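Long-range contact in metallopeptidase family protein (Thermus thermophilus, PDB 2EJQ), which is of unknown function but belongs to a zincin-like metallopeptidase family and binds metal ions: residues 25-31 with 66-72. The protein carries 1 engineered substitution. Numbering follows the deposited sequence.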
ATOM      1  N   LEU A  25      -6.288   4.254  -9.761  1.00 50.00           N
ATOM      2  CA  LEU A  25      -5.885   3.214  -8.815  1.00 52.82           C
ATOM      3  C   LEU A  25      -6.987   2.156  -8.676  1.00 54.78           C
ATOM      4  O   LEU A  25      -8.152   2.471  -8.396  1.00 55.39           O
ATOM      5  CB  LEU A  25      -5.589   3.832  -7.442  1.00 54.22           C
ATOM      6  CG  LEU A  25      -5.236   2.895  -6.279  1.00 54.86           C
ATOM      7  CD1 LEU A  25      -3.834   2.343  -6.464  1.00 47.99           C
ATOM      8  CD2 LEU A  25      -5.328   3.646  -4.960  1.00 53.86           C
ATOM      9  N   GLN A  26      -6.610   0.901  -8.901  1.00 53.43           N
ATOM     10  CA  GLN A  26      -7.539  -0.214  -8.795  1.00 58.38           C
ATOM     11  C   GLN A  26      -7.941  -0.471  -7.340  1.00 59.06           C
ATOM     12  O   GLN A  26      -9.101  -0.746  -7.048  1.00 60.32           O
ATOM     13  CB  GLN A  26      -6.906  -1.478  -9.399  1.00 59.83           C
ATOM     14  CG  GLN A  26      -6.736  -1.409 -10.910  1.00 73.60           C
ATOM     15  CD  GLN A  26      -8.007  -0.943 -11.608  1.00 77.75           C
ATOM     16  OE1 GLN A  26      -9.080  -1.519 -11.423  1.00 82.89           O
ATOM     17  NE2 GLN A  26      -7.889   0.108 -12.411  1.00 79.16           N
ATOM     18  N   GLY A  27      -6.983  -0.385  -6.426  1.00 57.41           N
ATOM     19  CA  GLY A  27      -7.310  -0.610  -5.034  1.00 54.47           C
ATOM     20  C   GLY A  27      -6.157  -1.036  -4.150  1.00 53.34           C
ATOM     21  O   GLY A  27      -5.002  -1.100  -4.576  1.00 55.90           O
ATOM     22  N   VAL A  28      -6.509  -1.337  -2.904  1.00 45.75           N
ATOM     23  CA  VAL A  28      -5.568  -1.752  -1.884  1.00 43.59           C
ATOM     24  C   VAL A  28      -5.565  -3.278  -1.704  1.00 44.49           C
ATOM     25  O   VAL A  28      -6.620  -3.901  -1.556  1.00 41.86           O
ATOM     26  CB  VAL A  28      -5.942  -1.091  -0.535  1.00 45.82           C
ATOM     27  CG1 VAL A  28      -4.920  -1.452   0.546  1.00 44.97           C
ATOM     28  CG2 VAL A  28      -6.043   0.427  -0.716  1.00 51.77           C
ATOM     29  N   HIS A  29      -4.376  -3.873  -1.734  1.00 41.77           N
ATOM     30  CA  HIS A  29      -4.216  -5.313  -1.531  1.00 38.35           C
ATOM     31  C   HIS A  29      -3.630  -5.559  -0.133  1.00 40.88           C
ATOM     32  O   HIS A  29      -2.675  -4.898   0.270  1.00 42.50           O
ATOM     33  CB  HIS A  29      -3.255  -5.916  -2.567  1.00 41.79           C
ATOM     34  CG  HIS A  29      -3.832  -6.044  -3.943  1.00 48.17           C
ATOM     35  ND1 HIS A  29      -5.075  -6.587  -4.182  1.00 47.57           N
ATOM     36  CD2 HIS A  29      -3.318  -5.737  -5.159  1.00 47.88           C
ATOM     37  CE1 HIS A  29      -5.303  -6.609  -5.484  1.00 44.62           C
ATOM     38  NE2 HIS A  29      -4.251  -6.099  -6.099  1.00 45.51           N
ATOM     39  N   VAL A  30      -4.189  -6.502   0.611  1.00 39.91           N
ATOM     40  CA  VAL A  30      -3.653  -6.792   1.935  1.00 43.28           C
ATOM     41  C   VAL A  30      -3.107  -8.211   1.972  1.00 46.03           C
ATOM     42  O   VAL A  30      -3.807  -9.162   1.634  1.00 48.60           O
ATOM     43  CB  VAL A  30      -4.717  -6.641   3.042  1.00 43.89           C
ATOM     44  CG1 VAL A  30      -4.116  -7.004   4.388  1.00 39.70           C
ATOM     45  CG2 VAL A  30      -5.235  -5.220   3.070  1.00 49.26           C
ATOM     46  N   PHE A  31      -1.850  -8.346   2.370  1.00 46.50           N
ATOM     47  CA  PHE A  31      -1.218  -9.653   2.440  1.00 48.47           C
ATOM     48  C   PHE A  31      -0.869  -9.987   3.879  1.00 55.18           C
ATOM     49  O   PHE A  31      -0.531  -9.096   4.670  1.00 55.01           O
ATOM     50  CB  PHE A  31       0.041  -9.682   1.572  1.00 49.54           C
ATOM     51  CG  PHE A  31      -0.212  -9.312   0.144  1.00 53.25           C
ATOM     52  CD1 PHE A  31      -0.194  -7.978  -0.255  1.00 49.34           C
ATOM     53  CD2 PHE A  31      -0.530 -10.291  -0.793  1.00 54.40           C
ATOM     54  CE1 PHE A  31      -0.492  -7.623  -1.564  1.00 56.41           C
ATOM     55  CE2 PHE A  31      -0.835  -9.945  -2.116  1.00 53.96           C
ATOM     56  CZ  PHE A  31      -0.814  -8.606  -2.500  1.00 49.58           C
ATOM     57  N   ARG A  66      -2.889  -0.373 -10.983  1.00 54.72           N
ATOM     58  CA  ARG A  66      -2.045   0.242  -9.975  1.00 51.48           C
ATOM     59  C   ARG A  66      -2.630  -0.114  -8.621  1.00 51.37           C
ATOM     60  O   ARG A  66      -3.842  -0.005  -8.399  1.00 50.14           O
ATOM     61  CB  ARG A  66      -2.002   1.750 -10.191  1.00 47.11           C
ATOM     62  CG  ARG A  66      -1.214   2.109 -11.436  1.00 50.41           C
ATOM     63  CD  ARG A  66      -1.542   3.497 -11.929  1.00 49.90           C
ATOM     64  NE  ARG A  66      -0.738   3.849 -13.089  1.00 46.87           N
ATOM     65  CZ  ARG A  66       0.523   4.269 -13.034  1.00 52.72           C
ATOM     66  NH1 ARG A  66       1.139   4.402 -11.867  1.00 52.96           N
ATOM     67  NH2 ARG A  66       1.172   4.554 -14.158  1.00 52.57           N
ATOM     68  N   HIS A  67      -1.762  -0.552  -7.718  1.00 52.64           N
ATOM     69  CA  HIS A  67      -2.197  -0.989  -6.402  1.00 52.42           C
ATOM     70  C   HIS A  67      -1.333  -0.510  -5.253  1.00 49.14           C
ATOM     71  O   HIS A  67      -0.153  -0.202  -5.420  1.00 48.78           O
ATOM     72  CB  HIS A  67      -2.199  -2.527  -6.347  1.00 50.94           C
ATOM     73  CG  HIS A  67      -2.804  -3.173  -7.554  1.00 55.33           C
ATOM     74  ND1 HIS A  67      -4.167  -3.338  -7.696  1.00 49.71           N
ATOM     75  CD2 HIS A  67      -2.244  -3.630  -8.693  1.00 55.67           C
ATOM     76  CE1 HIS A  67      -4.416  -3.870  -8.878  1.00 54.85           C
ATOM     77  NE2 HIS A  67      -3.271  -4.057  -9.508  1.00 58.15           N
ATOM     78  N   ILE A  68      -1.951  -0.474  -4.079  1.00 48.29           N
ATOM     79  CA  ILE A  68      -1.256  -0.162  -2.846  1.00 47.26           C
ATOM     80  C   ILE A  68      -1.267  -1.531  -2.135  1.00 42.10           C
ATOM     81  O   ILE A  68      -2.311  -2.182  -2.051  1.00 44.61           O
ATOM     82  CB  ILE A  68      -2.026   0.855  -1.980  1.00 42.62           C
ATOM     83  CG1 ILE A  68      -2.042   2.215  -2.690  1.00 41.11           C
ATOM     84  CG2 ILE A  68      -1.377   0.937  -0.584  1.00 40.03           C
ATOM     85  CD1 ILE A  68      -2.839   3.295  -1.963  1.00 33.53           C
ATOM     86  N   ALA A  69      -0.118  -1.995  -1.670  1.00 40.51           N
ATOM     87  CA  ALA A  69      -0.073  -3.266  -0.960  1.00 33.18           C
ATOM     88  C   ALA A  69       0.253  -3.004   0.504  1.00 41.06           C
ATOM     89  O   ALA A  69       1.065  -2.133   0.813  1.00 39.99           O
ATOM     90  CB  ALA A  69       0.985  -4.168  -1.571  1.00 37.43           C
ATOM     91  N   LEU A  70      -0.400  -3.746   1.397  1.00 40.16           N
ATOM     92  CA  LEU A  70      -0.149  -3.635   2.827  1.00 41.86           C
ATOM     93  C   LEU A  70       0.321  -5.013   3.300  1.00 44.86           C
ATOM     94  O   LEU A  70      -0.203  -6.040   2.863  1.00 43.83           O
ATOM     95  CB  LEU A  70      -1.414  -3.207   3.581  1.00 44.43           C
ATOM     96  CG  LEU A  70      -1.855  -1.735   3.471  1.00 50.33           C
ATOM     97  CD1 LEU A  70      -3.078  -1.492   4.341  1.00 46.49           C
ATOM     98  CD2 LEU A  70      -0.735  -0.826   3.912  1.00 52.52           C
ATOM     99  N   TYR A  71       1.324  -5.037   4.175  1.00 39.26           N
ATOM    100  CA  TYR A  71       1.859  -6.294   4.678  1.00 40.96           C
ATOM    101  C   TYR A  71       1.526  -6.434   6.160  1.00 41.27           C
ATOM    102  O   TYR A  71       2.173  -5.826   7.010  1.00 39.06           O
ATOM    103  CB  TYR A  71       3.369  -6.316   4.456  1.00 39.20           C
ATOM    104  CG  TYR A  71       3.731  -6.154   2.997  1.00 47.15           C
ATOM    105  CD1 TYR A  71       3.439  -7.158   2.077  1.00 50.05           C
ATOM    106  CD2 TYR A  71       4.311  -4.972   2.523  1.00 42.52           C
ATOM    107  CE1 TYR A  71       3.706  -6.996   0.731  1.00 49.43           C
ATOM    108  CE2 TYR A  71       4.582  -4.803   1.176  1.00 51.22           C
ATOM    109  CZ  TYR A  71       4.274  -5.820   0.283  1.00 50.49           C
ATOM    110  OH  TYR A  71       4.512  -5.656  -1.060  1.00 47.54           O
ATOM    111  N   TYR A  72       0.509  -7.235   6.462  1.00 39.59           N
ATOM    112  CA  TYR A  72       0.095  -7.448   7.840  1.00 43.58           C
ATOM    113  C   TYR A  72       1.237  -7.970   8.711  1.00 42.17           C
ATOM    114  O   TYR A  72       1.391  -7.545   9.854  1.00 36.61           O
ATOM    115  CB  TYR A  72      -1.088  -8.413   7.890  1.00 45.91           C
ATOM    116  CG  TYR A  72      -1.548  -8.743   9.293  1.00 46.64           C
ATOM    117  CD1 TYR A  72      -2.039  -7.747  10.134  1.00 47.12           C
ATOM    118  CD2 TYR A  72      -1.497 -10.053   9.777  1.00 44.27           C
ATOM    119  CE1 TYR A  72      -2.472  -8.041  11.419  1.00 50.39           C
ATOM    120  CE2 TYR A  72      -1.928 -10.364  11.068  1.00 44.05           C
ATOM    121  CZ  TYR A  72      -2.418  -9.350  11.884  1.00 53.51           C
ATOM    122  OH  TYR A  72      -2.888  -9.632  13.149  1.00 49.51           O
TER
HETATM  123  O   HOH W   1      -4.858   1.060 -12.376  1.00 56.19           O
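Strands 27-31 and 67-71 run parallel, their short axes at 24° and 4.6 Å apart at closest, joined by a ladder of backbone hydrogen bonds. The bonds follow the staggered pattern of parallel strands, 27-31 accepting from and donating to 67-71 in turn. H29 N donates to I68 O at 2.7 Å, and H29 O accepts from L70 N. Q26 N to R66 O and Y72 N to F31 O carry the pattern past both strand ends. H67, H29, A69, F31 and Y71 lie on one face of the sheet. There the H29 ring reaches across to H67. H29 NE2 sits over one face of the H67 ring, toward its rim, 3.2 Å from H67 ND1, with the ring planes at 33°. H67 CG lies anti to its carbonyl carbon (chi1 -45°), and H67 CE1 comes 3.5 Å from Q26 CB. H67 NE2 hydrogen-bonds to L64 O. With an alanine in place of H67, H29 NE2 would probably lose the ring it lies over and be freer to turn, and L64 O would lose its hydrogen bond from H67 NE2. The F31 and Y71 side chains run alongside one another, F31 CD1 4.1 Å from Y71 CE1. F31 CE1 touches A69 CB at 3.8 Å, with that methyl at the edge of the F31 ring. Y71 OH hydrogen-bonds to E48 OE2. On the other face V28, V30, I68 and L70 form an apolar layer, joined at its start by L25. L25 CD2 meets I68 CD1 at 3.9 Å, the two side chains crossing at about a right angle. At the start of the pair, a water bridges Q26 NE2 and R66 N. The apolar face packs on helices 3-16 and 85-105. I68 touches E96 of an HExxH sequence, as in the zinc-binding motif of zincins, though no metal is bound to it here. Strand 67-71 lies between 27-31 and antiparallel 47-50, consistent with the mixed sheet backing the probable active-site helix in a zincin-like fold.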